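Local coordinates for protein purine nucleoside phosphorylase (Schistosoma mansoni, PDB 6B7I) that probably catalyses the reversible phosphorolysis of purine nucleosides such as inosine and guanosine, releasing the free base and ribose 1-phosphate, at residues R78-M83 with E279-L284. Sequence-based numbering, arbitrary orientation.
Sequences RKIVAM and EIITRL. With CXJ ((2S)-(3,5-difluorophenyl)(hydroxy)acetic acid), chain I.
Arg78 lays its aliphatic stem along Ile281, its CG 3.8 Å from the CG2 methyl, and the two side chains run past each other in opposite directions. Bends at chi2 and chi3 then turn the guanidinium onto carbonyls at the C-terminal end of helix 259-283. The Leu284 carbonyl takes the straightest bond: Arg78 NH1 donates to Leu284 O at 2.9 Å with an N-H...O angle of 163°, in the carbonyl plane on a lone pair, and the oxygen lies close to the guanidinium plane. Two weak bonds supplement it, from Arg78 NH1 to Thr282 O and from Arg78 NH2 to Leu284 O, each 3.3 Å long. The guanidinium thus sits just where the chain leaves the helix at Leu284, and its positive charge probably interacts favourably with the partial negative charge at that helix end. In this phosphorylase-superfamily fold the contact joins strand 78-84 of the mixed sheet to the long C-terminal helix, the N-to-C directions of the two short segments lying 123° apart. Deeper in, Ile80 CG2 meets Ile281 CG2 at 4.4 Å, while Ile29 of the adjoining strand touches both Arg78 and Ile80. The CB of Arg283 is directed away from the strand; its guanidinium bonds to the carboxylate of the difluorophenyl hydroxyacetate, Arg283 NE to O1 and Arg283 NH2 to O2 (2.8 Å), with Lys178 also hydrogen-bonded to this ligand, while NH1 makes salt bridges to Glu279 and Glu182.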
ATOM      1  N   ARG A  78     -18.798  18.847 -30.971  1.00 35.13           N
ATOM      2  CA  ARG A  78     -18.183  19.300 -29.728  1.00 35.86           C
ATOM      3  C   ARG A  78     -16.665  19.306 -29.875  1.00 36.44           C
ATOM      4  O   ARG A  78     -16.096  18.512 -30.623  1.00 40.76           O
ATOM      5  CB  ARG A  78     -18.557  18.409 -28.531  1.00 38.81           C
ATOM      6  CG  ARG A  78     -19.997  17.886 -28.497  1.00 40.76           C
ATOM      7  CD  ARG A  78     -21.050  18.981 -28.296  1.00 38.58           C
ATOM      8  NE  ARG A  78     -20.996  19.684 -27.001  1.00 37.20           N
ATOM      9  CZ  ARG A  78     -21.655  19.321 -25.900  1.00 38.74           C
ATOM     10  NH1 ARG A  78     -22.393  18.218 -25.876  1.00 37.35           N
ATOM     11  NH2 ARG A  78     -21.558  20.051 -24.796  1.00 39.33           N
ATOM     12  N   LYS A  79     -16.008  20.192 -29.139  1.00 33.56           N
ATOM     13  CA  LYS A  79     -14.553  20.296 -29.169  1.00 37.28           C
ATOM     14  C   LYS A  79     -13.949  19.387 -28.102  1.00 32.54           C
ATOM     15  O   LYS A  79     -14.305  19.488 -26.924  1.00 31.87           O
ATOM     16  CB  LYS A  79     -14.111  21.747 -28.937  1.00 33.93           C
ATOM     17  CG  LYS A  79     -14.589  22.751 -30.003  1.00 40.34           C
ATOM     18  CD  LYS A  79     -13.922  22.504 -31.345  1.00 57.03           C
ATOM     19  CE  LYS A  79     -14.439  23.469 -32.430  1.00 68.33           C
ATOM     20  NZ  LYS A  79     -15.725  23.019 -33.052  1.00 69.94           N
ATOM     21  N   ILE A  80     -13.024  18.508 -28.501  1.00 30.75           N
ATOM     22  CA  ILE A  80     -12.481  17.545 -27.552  1.00 30.09           C
ATOM     23  C   ILE A  80     -10.957  17.474 -27.612  1.00 29.98           C
ATOM     24  O   ILE A  80     -10.321  17.899 -28.581  1.00 30.40           O
ATOM     25  CB  ILE A  80     -13.084  16.138 -27.761  1.00 36.71           C
ATOM     26  CG1 ILE A  80     -12.576  15.496 -29.038  1.00 41.03           C
ATOM     27  CG2 ILE A  80     -14.607  16.197 -27.827  1.00 42.10           C
ATOM     28  CD1 ILE A  80     -12.333  14.028 -28.867  1.00 48.75           C
ATOM     29  N   VAL A  81     -10.387  16.900 -26.542  1.00 29.21           N
ATOM     30  CA  VAL A  81      -8.970  16.532 -26.459  1.00 29.03           C
ATOM     31  C   VAL A  81      -8.876  15.100 -25.920  1.00 27.48           C
ATOM     32  O   VAL A  81      -9.491  14.774 -24.900  1.00 27.30           O
ATOM     33  CB  VAL A  81      -8.160  17.523 -25.590  1.00 28.12           C
ATOM     34  CG1 VAL A  81      -8.738  17.689 -24.180  1.00 28.47           C
ATOM     35  CG2 VAL A  81      -6.693  17.094 -25.491  1.00 30.21           C
ATOM     36  N   ALA A  82      -8.104  14.250 -26.607  1.00 27.41           N
ATOM     37  CA  ALA A  82      -7.926  12.844 -26.232  1.00 27.71           C
ATOM     38  C   ALA A  82      -6.465  12.530 -25.914  1.00 30.07           C
ATOM     39  O   ALA A  82      -5.555  13.016 -26.598  1.00 28.11           O
ATOM     40  CB  ALA A  82      -8.395  11.915 -27.357  1.00 28.95           C
ATOM     41  N   MET A  83      -6.250  11.665 -24.912  1.00 26.14           N
ATOM     42  CA  MET A  83      -4.950  11.030 -24.688  1.00 28.49           C
ATOM     43  C   MET A  83      -4.899   9.708 -25.453  1.00 30.72           C
ATOM     44  O   MET A  83      -5.719   8.814 -25.205  1.00 34.46           O
ATOM     45  CB  MET A  83      -4.720  10.775 -23.199  1.00 26.40           C
ATOM     46  CG  MET A  83      -4.578  12.032 -22.375  1.00 28.10           C
ATOM     47  SD  MET A  83      -4.107  11.774 -20.637  1.00 33.10           S
ATOM     48  CE  MET A  83      -2.350  11.408 -20.799  1.00 37.22           C
ATOM     49  N   GLU A 279     -22.341   9.316 -29.181  1.00 36.20           N
ATOM     50  CA  GLU A 279     -23.643   9.901 -28.858  1.00 34.58           C
ATOM     51  C   GLU A 279     -23.643  10.569 -27.480  1.00 35.82           C
ATOM     52  O   GLU A 279     -24.295  11.605 -27.296  1.00 34.18           O
ATOM     53  CB  GLU A 279     -24.713   8.818 -28.937  1.00 34.59           C
ATOM     54  CG  GLU A 279     -26.140   9.269 -28.689  1.00 40.31           C
ATOM     55  CD  GLU A 279     -26.719  10.154 -29.784  1.00 49.05           C
ATOM     56  OE1 GLU A 279     -26.032  10.411 -30.793  1.00 48.19           O
ATOM     57  OE2 GLU A 279     -27.884  10.589 -29.633  1.00 49.46           O
ATOM     58  N   ILE A 280     -22.956   9.979 -26.497  1.00 31.51           N
ATOM     59  CA  ILE A 280     -22.787  10.628 -25.191  1.00 28.47           C
ATOM     60  C   ILE A 280     -22.154  12.009 -25.366  1.00 32.34           C
ATOM     61  O   ILE A 280     -22.627  13.007 -24.803  1.00 30.71           O
ATOM     62  CB  ILE A 280     -21.937   9.745 -24.254  1.00 27.69           C
ATOM     63  CG1 ILE A 280     -22.694   8.450 -23.884  1.00 29.47           C
ATOM     64  CG2 ILE A 280     -21.524  10.532 -22.969  1.00 29.28           C
ATOM     65  CD1 ILE A 280     -21.841   7.362 -23.140  1.00 29.36           C
ATOM     66  N   ILE A 281     -21.060  12.075 -26.140  1.00 28.93           N
ATOM     67  CA  ILE A 281     -20.375  13.344 -26.405  1.00 28.73           C
ATOM     68  C   ILE A 281     -21.335  14.349 -27.036  1.00 31.37           C
ATOM     69  O   ILE A 281     -21.396  15.520 -26.632  1.00 31.40           O
ATOM     70  CB  ILE A 281     -19.142  13.105 -27.304  1.00 29.10           C
ATOM     71  CG1 ILE A 281     -18.034  12.388 -26.506  1.00 27.94           C
ATOM     72  CG2 ILE A 281     -18.612  14.425 -27.877  1.00 32.55           C
ATOM     73  CD1 ILE A 281     -16.854  11.876 -27.360  1.00 30.90           C
ATOM     74  N   THR A 282     -22.072  13.914 -28.058  1.00 32.03           N
ATOM     75  CA  THR A 282     -22.996  14.812 -28.755  1.00 30.87           C
ATOM     76  C   THR A 282     -24.015  15.422 -27.796  1.00 36.38           C
ATOM     77  O   THR A 282     -24.362  16.605 -27.919  1.00 37.64           O
ATOM     78  CB  THR A 282     -23.705  14.057 -29.884  1.00 32.77           C
ATOM     79  OG1 THR A 282     -22.746  13.504 -30.790  1.00 36.28           O
ATOM     80  CG2 THR A 282     -24.605  15.002 -30.670  1.00 34.87           C
ATOM     81  N   ARG A 283     -24.483  14.641 -26.816  1.00 35.46           N
ATOM     82  CA  ARG A 283     -25.625  15.012 -25.994  1.00 36.05           C
ATOM     83  C   ARG A 283     -25.319  15.511 -24.588  1.00 33.24           C
ATOM     84  O   ARG A 283     -26.248  15.967 -23.909  1.00 36.01           O
ATOM     85  CB  ARG A 283     -26.577  13.818 -25.880  1.00 35.87           C
ATOM     86  CG  ARG A 283     -27.676  13.953 -26.941  1.00 54.45           C
ATOM     87  CD  ARG A 283     -28.399  12.698 -27.233  1.00 53.49           C
ATOM     88  NE  ARG A 283     -29.354  12.350 -26.201  1.00 37.38           N
ATOM     89  CZ  ARG A 283     -30.010  11.198 -26.192  1.00 40.48           C
ATOM     90  NH1 ARG A 283     -29.819  10.332 -27.181  1.00 39.55           N
ATOM     91  NH2 ARG A 283     -30.867  10.917 -25.219  1.00 39.89           N
ATOM     92  N   LEU A 284     -24.088  15.437 -24.105  1.00 34.81           N
ATOM     93  CA  LEU A 284     -23.946  15.710 -22.683  1.00 37.70           C
ATOM     94  C   LEU A 284     -23.995  17.217 -22.419  1.00 46.44           C
ATOM     95  O   LEU A 284     -23.768  18.028 -23.321  1.00 46.51           O
ATOM     96  CB  LEU A 284     -22.650  15.094 -22.134  1.00 41.76           C
ATOM     97  CG  LEU A 284     -21.317  15.502 -22.758  1.00 35.13           C
ATOM     98  CD1 LEU A 284     -20.850  16.876 -22.271  1.00 43.55           C
ATOM     99  CD2 LEU A 284     -20.228  14.467 -22.486  1.00 41.49           C
TER
HETATM  100  C7  CXJ I 308     -30.974  12.869 -19.954  0.88 44.37           C
HETATM  101  C4  CXJ I 308     -28.581  14.165 -19.242  0.88 41.33           C
HETATM  102  C5  CXJ I 308     -28.933  13.090 -18.573  0.88 35.42           C
HETATM  103  C6  CXJ I 308     -30.223  12.412 -18.987  0.88 41.55           C
HETATM  104  C3  CXJ I 308     -29.416  14.747 -20.379  0.88 45.28           C
HETATM  105  C2  CXJ I 308     -30.547  14.130 -20.709  0.88 41.74           C
HETATM  106  C1  CXJ I 308     -31.058  13.849 -23.084  0.88 38.43           C
HETATM  107  F1  CXJ I 308     -30.637  11.285 -18.341  0.88 39.90           F
HETATM  108  F   CXJ I 308     -27.424  14.812 -18.920  0.88 41.86           F
HETATM  109  C   CXJ I 308     -31.424  14.644 -21.840  0.88 50.45           C
HETATM  110  O   CXJ I 308     -32.772  14.425 -21.534  0.88 56.40           O
HETATM  111  O1  CXJ I 308     -30.130  14.267 -23.826  0.88 40.53           O
HETATM  112  O2  CXJ I 308     -31.689  12.788 -23.342  0.88 38.89           O